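Tv2483 (Treponema vincentii, PDB 6DET) binds L-arginine with high selectivity, probably as the solute-binding lipoprotein of an ABC transporter. Local coordinates at residues A[38-43]-A[98-103]; A[113-118]-A[218-223]. One frame throughout, in Å; residues are numbered along the deposited sequence. Where two conformers were deposited one is given.

Contact 1 of 2, residues A[38-43]-A[98-103]; sequences LVIGVS and CIASGF. With ARG (arginine), chain B.
Ser43 and Ser101 both hold the flat guanidinium group of the bound arginine. Ser101 O meets its NH2 at the edge, near the plane, at 2.8 Å. Ser43 OG accepts from NH1, also at 2.8 Å, from a little off the plane. Two bonds on two nitrogens restrain the group's rotation. The other flat group is the Phe103 ring, which the ligand carboxylate oxygen O approaches obliquely. The two serines meet just past strand 38-42 and at the corner of segment 98-103. There Ser101 OG lies 2.9 Å from Ser43 N and is set against Val42 CB.

Ser101 and Gly102 both have positive phi, and the chain turns a corner there. The corner brings two successive carbonyls to the ligand. The second, Gly102 O, accepts from the arginine amino nitrogen N at 2.7 Å. Asp62 OD2 accepts a hydrogen bond from Gly102 N and a weak one from Ser101 N. The Ser101 hydroxyl turns away from the ligand and bonds with Ser50 OG.

Before the corner the strands run parallel. Gly41 N donates to Cys98 O at 2.9 Å, and Ala100 N to Gly41 O at 3.1 Å. The second bond is nearly straight, 176° at the hydrogen. Cys98 N to Val39 O is weak.

On one face of the sheet Cys98 SG sits between its own N and carbonyl carbon (chi1 64°). It lies against Ile40 CG1 at 3.8 Å, with Leu38 CD2 a little farther off. Ile40 CG2 touches Ala100 CB at 3.9 Å. Helix 61-73 packs on this face, with Phe66 against Leu38 and Ile40.

Parallel strands that end at ligand-binding loops are a feature of the alpha/beta lobes of periplasmic-type solute-binding proteins, and here they form one wall of the arginine pocket.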
ATOM      1  N   LEU A  38      -6.021 -17.102   8.073  1.00 38.70           N
ATOM      2  CA  LEU A  38      -6.275 -16.053   7.108  1.00 36.65           C
ATOM      3  C   LEU A  38      -4.975 -15.841   6.356  1.00 37.04           C
ATOM      4  O   LEU A  38      -3.928 -15.666   6.988  1.00 38.85           O
ATOM      5  CB  LEU A  38      -6.714 -14.754   7.765  1.00 32.13           C
ATOM      6  CG  LEU A  38      -7.079 -13.645   6.775  1.00 38.07           C
ATOM      7  CD1 LEU A  38      -8.402 -13.905   6.060  1.00 33.75           C
ATOM      8  CD2 LEU A  38      -7.145 -12.290   7.480  1.00 37.08           C
ATOM      9  N   VAL A  39      -5.038 -15.941   5.035  1.00 32.46           N
ATOM     10  CA  VAL A  39      -3.856 -15.782   4.181  1.00 32.70           C
ATOM     11  C   VAL A  39      -3.829 -14.341   3.692  1.00 39.58           C
ATOM     12  O   VAL A  39      -4.710 -13.906   2.934  1.00 37.93           O
ATOM     13  CB  VAL A  39      -3.858 -16.779   3.017  1.00 40.83           C
ATOM     14  CG1 VAL A  39      -2.652 -16.543   2.113  1.00 37.89           C
ATOM     15  CG2 VAL A  39      -3.865 -18.218   3.545  1.00 42.88           C
ATOM     16  N   ILE A  40      -2.823 -13.589   4.143  1.00 33.87           N
ATOM     17  CA  ILE A  40      -2.700 -12.161   3.851  1.00 31.61           C
ATOM     18  C   ILE A  40      -1.569 -12.033   2.829  1.00 35.29           C
ATOM     19  O   ILE A  40      -0.415 -12.300   3.158  1.00 35.55           O
ATOM     20  CB  ILE A  40      -2.380 -11.339   5.115  1.00 32.69           C
ATOM     21  CG1 ILE A  40      -3.434 -11.560   6.221  1.00 35.96           C
ATOM     22  CG2 ILE A  40      -2.249  -9.847   4.778  1.00 32.41           C
ATOM     23  CD1 ILE A  40      -2.878 -12.335   7.397  1.00 38.88           C
ATOM     24  N   GLY A  41      -1.893 -11.686   1.587  1.00 33.26           N
ATOM     25  CA  GLY A  41      -0.871 -11.481   0.573  1.00 34.76           C
ATOM     26  C   GLY A  41      -0.187 -10.141   0.771  1.00 33.05           C
ATOM     27  O   GLY A  41      -0.851  -9.119   0.965  1.00 32.10           O
ATOM     28  N   VAL A  42       1.146 -10.142   0.701  1.00 34.46           N
ATOM     29  CA  VAL A  42       1.917  -8.921   0.906  1.00 37.54           C
ATOM     30  C   VAL A  42       3.050  -8.889  -0.101  1.00 32.63           C
ATOM     31  O   VAL A  42       3.603  -9.929  -0.485  1.00 37.48           O
ATOM     32  CB  VAL A  42       2.499  -8.817   2.342  1.00 34.99           C
ATOM     33  CG1 VAL A  42       1.385  -8.593   3.371  1.00 36.36           C
ATOM     34  CG2 VAL A  42       3.274 -10.080   2.693  1.00 38.51           C
ATOM     35  N   SER A  43       3.420  -7.667  -0.491  1.00 31.84           N
ATOM     36  CA  SER A  43       4.762  -7.437  -1.005  1.00 33.69           C
ATOM     37  C   SER A  43       5.686  -7.275   0.198  1.00 45.96           C
ATOM     38  O   SER A  43       5.484  -6.390   1.032  1.00 39.70           O
ATOM     39  CB  SER A  43       4.792  -6.192  -1.886  1.00 36.35           C
ATOM     40  OG  SER A  43       4.033  -6.328  -3.097  1.00 35.71           O
ATOM     41  N   CYS A  98      -6.818 -12.026   1.220  1.00 31.92           N
ATOM     42  CA  CYS A  98      -6.884 -10.569   1.215  1.00 29.72           C
ATOM     43  C   CYS A  98      -5.508 -10.046   0.835  1.00 28.57           C
ATOM     44  O   CYS A  98      -4.533 -10.807   0.757  1.00 30.60           O
ATOM     45  CB  CYS A  98      -7.328 -10.033   2.570  1.00 32.72           C
ATOM     46  SG  CYS A  98      -6.218 -10.369   3.927  1.00 33.04           S
ATOM     47  N   ILE A  99      -5.445  -8.735   0.582  1.00 28.38           N
ATOM     48  CA  ILE A  99      -4.229  -8.071   0.104  1.00 28.81           C
ATOM     49  C   ILE A  99      -3.971  -6.866   0.996  1.00 29.23           C
ATOM     50  O   ILE A  99      -4.885  -6.075   1.239  1.00 29.64           O
ATOM     51  CB  ILE A  99      -4.354  -7.595  -1.353  1.00 28.47           C
ATOM     52  CG1 ILE A  99      -4.816  -8.725  -2.285  1.00 29.64           C
ATOM     53  CG2 ILE A  99      -2.989  -7.063  -1.838  1.00 28.77           C
ATOM     54  CD1 ILE A  99      -5.384  -8.219  -3.599  1.00 33.81           C
ATOM     55  N   ALA A 100      -2.755  -6.773   1.529  1.00 28.32           N
ATOM     56  CA  ALA A 100      -2.320  -5.628   2.318  1.00 29.75           C
ATOM     57  C   ALA A 100      -1.085  -5.039   1.617  1.00 30.58           C
ATOM     58  O   ALA A 100      -1.050  -5.010   0.385  1.00 33.45           O
ATOM     59  CB  ALA A 100      -2.076  -6.060   3.771  1.00 29.90           C
ATOM     60  N   SER A 101      -0.097  -4.544   2.366  1.00 29.54           N
ATOM     61  CA  SER A 101       1.097  -3.896   1.794  1.00 24.70           C
ATOM     62  C   SER A 101       0.797  -2.539   1.169  1.00 28.22           C
ATOM     63  O   SER A 101       1.410  -2.155   0.168  1.00 33.99           O
ATOM     64  CB  SER A 101       1.791  -4.808   0.762  1.00 25.90           C
ATOM     65  OG  SER A 101       2.287  -5.890   1.459  1.00 37.85           O
ATOM     66  N   GLY A 102      -0.130  -1.777   1.764  1.00 29.13           N
ATOM     67  CA  GLY A 102      -0.385  -0.429   1.282  1.00 34.70           C
ATOM     68  C   GLY A 102      -1.251  -0.391   0.036  1.00 26.76           C
ATOM     69  O   GLY A 102      -0.947   0.309  -0.929  1.00 29.96           O
ATOM     70  N   PHE A 103      -2.340  -1.161   0.044  1.00 28.19           N
ATOM     71  CA  PHE A 103      -3.250  -1.249  -1.093  1.00 25.29           C
ATOM     72  C   PHE A 103      -4.131   0.005  -1.173  1.00 28.17           C
ATOM     73  O   PHE A 103      -4.941   0.261  -0.269  1.00 27.07           O
ATOM     74  CB  PHE A 103      -4.088  -2.532  -0.938  1.00 31.68           C
ATOM     75  CG  PHE A 103      -4.955  -2.858  -2.133  1.00 31.32           C
ATOM     76  CD1 PHE A 103      -4.586  -3.863  -3.025  1.00 32.56           C
ATOM     77  CD2 PHE A 103      -6.168  -2.204  -2.338  1.00 31.51           C
ATOM     78  CE1 PHE A 103      -5.380  -4.152  -4.112  1.00 26.97           C
ATOM     79  CE2 PHE A 103      -6.958  -2.505  -3.437  1.00 29.36           C
ATOM     80  CZ  PHE A 103      -6.562  -3.489  -4.317  1.00 33.88           C
TER
HETATM   81  N   ARG B 500      -0.388   1.698  -3.119  1.00 27.15           N
HETATM   82  CA  ARG B 500       0.179   0.731  -4.095  1.00 34.97           C
HETATM   83  C   ARG B 500      -0.954  -0.058  -4.740  1.00 36.76           C
HETATM   84  O   ARG B 500      -2.051  -0.109  -4.153  1.00 30.75           O
HETATM   85  CB  ARG B 500       1.153  -0.230  -3.414  1.00 31.47           C
HETATM   86  CG  ARG B 500       2.424   0.427  -2.888  1.00 33.97           C
HETATM   87  CD  ARG B 500       3.348  -0.528  -2.138  1.00 34.94           C
HETATM   88  NE  ARG B 500       3.857  -1.549  -3.033  1.00 33.12           N
HETATM   89  CZ  ARG B 500       3.485  -2.824  -3.025  1.00 33.39           C
HETATM   90  NH1 ARG B 500       4.012  -3.638  -3.944  1.00 33.84           N
HETATM   91  NH2 ARG B 500       2.596  -3.281  -2.142  1.00 32.76           N
HETATM   92  OXT ARG B 500      -0.763  -0.646  -5.814  1.00 29.36           O

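Contact 2 of 2, residues A[113-118]-A[218-223]; sequences YRMCTP and YYTFAF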
ATOM      1  N   TYR A 113     -12.748  -5.493  -6.438  1.00 32.06           N
ATOM      2  CA  TYR A 113     -12.449  -5.916  -5.078  1.00 30.44           C
ATOM      3  C   TYR A 113     -13.505  -5.384  -4.131  1.00 35.98           C
ATOM      4  O   TYR A 113     -14.109  -4.327  -4.379  1.00 34.47           O
ATOM      5  CB  TYR A 113     -11.091  -5.380  -4.578  1.00 29.37           C
ATOM      6  CG  TYR A 113      -9.867  -5.719  -5.406  1.00 29.26           C
ATOM      7  CD1 TYR A 113      -9.127  -6.859  -5.136  1.00 33.17           C
ATOM      8  CD2 TYR A 113      -9.412  -4.863  -6.412  1.00 34.20           C
ATOM      9  CE1 TYR A 113      -7.992  -7.158  -5.842  1.00 34.06           C
ATOM     10  CE2 TYR A 113      -8.282  -5.159  -7.137  1.00 38.10           C
ATOM     11  CZ  TYR A 113      -7.570  -6.308  -6.848  1.00 36.89           C
ATOM     12  OH  TYR A 113      -6.426  -6.611  -7.558  1.00 36.87           O
ATOM     13  N   ARG A 114     -13.686  -6.107  -3.025  1.00 34.13           N
ATOM     14  CA  ARG A 114     -14.400  -5.610  -1.856  1.00 32.24           C
ATOM     15  C   ARG A 114     -13.354  -5.062  -0.899  1.00 34.49           C
ATOM     16  O   ARG A 114     -12.445  -5.786  -0.496  1.00 31.68           O
ATOM     17  CB  ARG A 114     -15.213  -6.717  -1.176  1.00 31.30           C
ATOM     18  CG  ARG A 114     -15.975  -6.229   0.084  1.00 34.49           C
ATOM     19  CD  ARG A 114     -16.837  -7.324   0.695  1.00 33.16           C
ATOM     20  NE  ARG A 114     -17.901  -7.741  -0.214  1.00 36.36           N
ATOM     21  CZ  ARG A 114     -19.125  -7.232  -0.234  1.00 40.18           C
ATOM     22  NH1 ARG A 114     -19.467  -6.261   0.618  1.00 42.59           N
ATOM     23  NH2 ARG A 114     -20.003  -7.689  -1.117  1.00 40.24           N
ATOM     24  N   MET A 115     -13.446  -3.785  -0.563  1.00 28.95           N
ATOM     25  CA  MET A 115     -12.404  -3.147   0.227  1.00 29.36           C
ATOM     26  C   MET A 115     -12.952  -2.760   1.597  1.00 30.40           C
ATOM     27  O   MET A 115     -14.123  -2.374   1.730  1.00 33.19           O
ATOM     28  CB  MET A 115     -11.828  -1.939  -0.532  1.00 35.95           C
ATOM     29  CG  MET A 115     -11.064  -2.415  -1.783  1.00 39.21           C
ATOM     30  SD  MET A 115     -10.406  -1.153  -2.915  1.00 40.46           S
ATOM     31  CE  MET A 115     -11.918  -0.652  -3.699  1.00 43.03           C
ATOM     32  N   CYS A 116     -12.134  -2.926   2.631  0.62 28.59           N
ATOM     33  CA  CYS A 116     -12.622  -2.623   3.964  0.62 25.89           C
ATOM     34  C   CYS A 116     -12.428  -1.139   4.245  0.62 28.06           C
ATOM     35  O   CYS A 116     -11.723  -0.433   3.520  0.62 28.19           O
ATOM     36  CB  CYS A 116     -11.912  -3.459   5.019  0.62 32.87           C
ATOM     37  SG  CYS A 116     -10.208  -2.960   5.302  0.62 30.01           S
ATOM     38  N   THR A 117     -13.068  -0.676   5.312  1.00 26.69           N
ATOM     39  CA  THR A 117     -13.053   0.727   5.640  1.00 28.19           C
ATOM     40  C   THR A 117     -11.591   1.206   5.686  1.00 30.24           C
ATOM     41  O   THR A 117     -10.736   0.519   6.256  1.00 29.41           O
ATOM     42  CB  THR A 117     -13.769   0.977   6.958  1.00 38.08           C
ATOM     43  OG1 THR A 117     -13.842   2.398   7.177  1.00 50.72           O
ATOM     44  CG2 THR A 117     -13.054   0.292   8.082  1.00 39.95           C
ATOM     45  N   PRO A 118     -11.276   2.325   5.052  1.00 29.75           N
ATOM     46  CA  PRO A 118      -9.869   2.760   4.961  1.00 29.56           C
ATOM     47  C   PRO A 118      -9.207   2.970   6.312  1.00 27.35           C
ATOM     48  O   PRO A 118      -9.829   3.410   7.279  1.00 28.21           O
ATOM     49  CB  PRO A 118      -9.969   4.076   4.191  1.00 33.37           C
ATOM     50  CG  PRO A 118     -11.157   3.900   3.328  1.00 38.40           C
ATOM     51  CD  PRO A 118     -12.129   3.035   4.086  1.00 30.69           C
ATOM     52  N   TYR A 218      -6.667   6.845  -0.088  1.00 24.67           N
ATOM     53  CA  TYR A 218      -6.808   6.033   1.101  1.00 29.26           C
ATOM     54  C   TYR A 218      -6.249   4.647   0.841  1.00 24.94           C
ATOM     55  O   TYR A 218      -6.333   4.139  -0.284  1.00 29.59           O
ATOM     56  CB  TYR A 218      -8.260   5.864   1.514  1.00 31.53           C
ATOM     57  CG  TYR A 218      -8.967   7.188   1.601  1.00 37.30           C
ATOM     58  CD1 TYR A 218      -8.793   8.010   2.702  1.00 41.02           C
ATOM     59  CD2 TYR A 218      -9.797   7.619   0.574  1.00 64.40           C
ATOM     60  CE1 TYR A 218      -9.431   9.232   2.776  1.00 54.36           C
ATOM     61  CE2 TYR A 218     -10.443   8.835   0.643  1.00 84.75           C
ATOM     62  CZ  TYR A 218     -10.256   9.641   1.744  1.00 89.49           C
ATOM     63  OH  TYR A 218     -10.899  10.858   1.815  1.00114.55           O
ATOM     64  N   TYR A 219      -5.664   4.072   1.879  1.00 24.49           N
ATOM     65  CA  TYR A 219      -5.240   2.683   1.892  1.00 24.93           C
ATOM     66  C   TYR A 219      -6.369   1.850   2.489  1.00 27.70           C
ATOM     67  O   TYR A 219      -7.088   2.311   3.380  1.00 26.03           O
ATOM     68  CB  TYR A 219      -4.001   2.484   2.757  1.00 30.00           C
ATOM     69  CG  TYR A 219      -2.645   2.860   2.139  1.00 25.02           C
ATOM     70  CD1 TYR A 219      -2.505   3.107   0.789  1.00 25.84           C
ATOM     71  CD2 TYR A 219      -1.529   2.864   2.940  1.00 29.74           C
ATOM     72  CE1 TYR A 219      -1.203   3.374   0.236  1.00 29.46           C
ATOM     73  CE2 TYR A 219      -0.258   3.135   2.432  1.00 26.48           C
ATOM     74  CZ  TYR A 219      -0.115   3.386   1.087  1.00 28.15           C
ATOM     75  OH  TYR A 219       1.161   3.591   0.590  1.00 28.73           O
ATOM     76  N   THR A 220      -6.464   0.611   2.032  1.00 26.07           N
ATOM     77  CA  THR A 220      -7.457  -0.345   2.511  1.00 26.42           C
ATOM     78  C   THR A 220      -6.820  -1.727   2.544  1.00 28.36           C
ATOM     79  O   THR A 220      -5.624  -1.903   2.236  1.00 28.28           O
ATOM     80  CB  THR A 220      -8.707  -0.304   1.612  1.00 28.54           C
ATOM     81  OG1 THR A 220      -9.742  -1.160   2.127  1.00 29.40           O
ATOM     82  CG2 THR A 220      -8.381  -0.737   0.206  1.00 27.18           C
ATOM     83  N   PHE A 221      -7.624  -2.727   2.922  1.00 26.63           N
ATOM     84  CA  PHE A 221      -7.286  -4.128   2.733  1.00 26.75           C
ATOM     85  C   PHE A 221      -8.317  -4.701   1.768  1.00 29.74           C
ATOM     86  O   PHE A 221      -9.522  -4.471   1.947  1.00 29.65           O
ATOM     87  CB  PHE A 221      -7.284  -4.887   4.050  1.00 28.41           C
ATOM     88  CG  PHE A 221      -6.406  -4.296   5.085  1.00 32.45           C
ATOM     89  CD1 PHE A 221      -5.063  -3.993   4.800  1.00 28.93           C
ATOM     90  CD2 PHE A 221      -6.895  -4.013   6.344  1.00 31.91           C
ATOM     91  CE1 PHE A 221      -4.278  -3.430   5.779  1.00 29.14           C
ATOM     92  CE2 PHE A 221      -6.094  -3.455   7.310  1.00 32.86           C
ATOM     93  CZ  PHE A 221      -4.788  -3.166   7.022  1.00 29.25           C
ATOM     94  N   ALA A 222      -7.846  -5.379   0.719  1.00 29.17           N
ATOM     95  CA  ALA A 222      -8.687  -5.811  -0.402  1.00 26.45           C
ATOM     96  C   ALA A 222      -9.072  -7.286  -0.266  1.00 31.58           C
ATOM     97  O   ALA A 222      -8.214  -8.134   0.009  1.00 32.76           O
ATOM     98  CB  ALA A 222      -7.957  -5.602  -1.733  1.00 29.68           C
ATOM     99  N   PHE A 223     -10.347  -7.584  -0.531  1.00 29.03           N
ATOM    100  CA  PHE A 223     -10.922  -8.918  -0.395  1.00 33.30           C
ATOM    101  C   PHE A 223     -11.649  -9.281  -1.677  1.00 31.97           C
ATOM    102  O   PHE A 223     -11.933  -8.424  -2.517  1.00 33.38           O
ATOM    103  CB  PHE A 223     -11.904  -8.981   0.786  1.00 29.07           C
ATOM    104  CG  PHE A 223     -11.244  -8.835   2.112  1.00 30.67           C
ATOM    105  CD1 PHE A 223     -10.842  -7.582   2.549  1.00 29.40           C
ATOM    106  CD2 PHE A 223     -11.010  -9.932   2.916  1.00 30.65           C
ATOM    107  CE1 PHE A 223     -10.228  -7.428   3.751  1.00 26.74           C
ATOM    108  CE2 PHE A 223     -10.372  -9.773   4.133  1.00 34.07           C
ATOM    109  CZ  PHE A 223      -9.967  -8.494   4.528  1.00 26.53           C
TER
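Arg114 and Phe223 form an antiparallel hydrogen-bonded pair. Arg114 N donates to Phe223 O at 2.9 Å, and Phe223 N to Arg114 O at 2.8 Å. The same Arg114 O lies at the edge of the Phe223 ring, in its plane. Next along, Cys116 N donates to Phe221 O at 3.1 Å.

Met115 and Ala222 form the non-hydrogen-bonded pair. The Met115 side chain crosses Thr220 at about a right angle, with CB, CG and SD all near Thr220 CG2. In Thr220, chi1 -175° swings OG1 to the side of the carbonyl carbon. It lies 2.5 Å from Cys116 O, unusually short and so doubtful in detail. Tyr113 CD1 touches Ala222 CB at 3.8 Å, and Phe223 O lies at the edge of the Tyr113 ring. After Cys116 the backbone pairing gives way to packing of Pro118 CB on Tyr218 CB at 3.6 Å.

Strand 114-115 is a short edge strand of the main sheet in a lobe of the family 3 solute-binding fold. Strand 215-223 lies between it and strand 98-104.

Farther out, helix 228-243 packs on Arg114, Cys116 and Phe223. Arg114 NE bonds to Gln225 O. Tyr219 reaches the bound arginine, and its OH bonds to Asp193, which also hydrogen-bonds the ligand.

Overall arrangement
Both contacts are buried and belong to one mixed sheet, with centres about 10 Å apart. Strands 98-104 and 215-223 are neighbours in it and join them directly. Ile99 N lies 2.9 Å from Ala222 O, and Phe103 O 2.8 Å from Thr220 N, both probable hydrogen bonds. Contact 1 is a parallel pairing, and contact 2 an antiparallel one. Contact 1 ends in polar groups that hold the ligand at both its guanidinium and its amino end. Contact 2 is more aromatic in its packing and has a partly exposed Arg114; of its residues, Tyr219 belongs to the pocket. Helix 61-73 packs on contact 1, and helix 228-243 on contact 2.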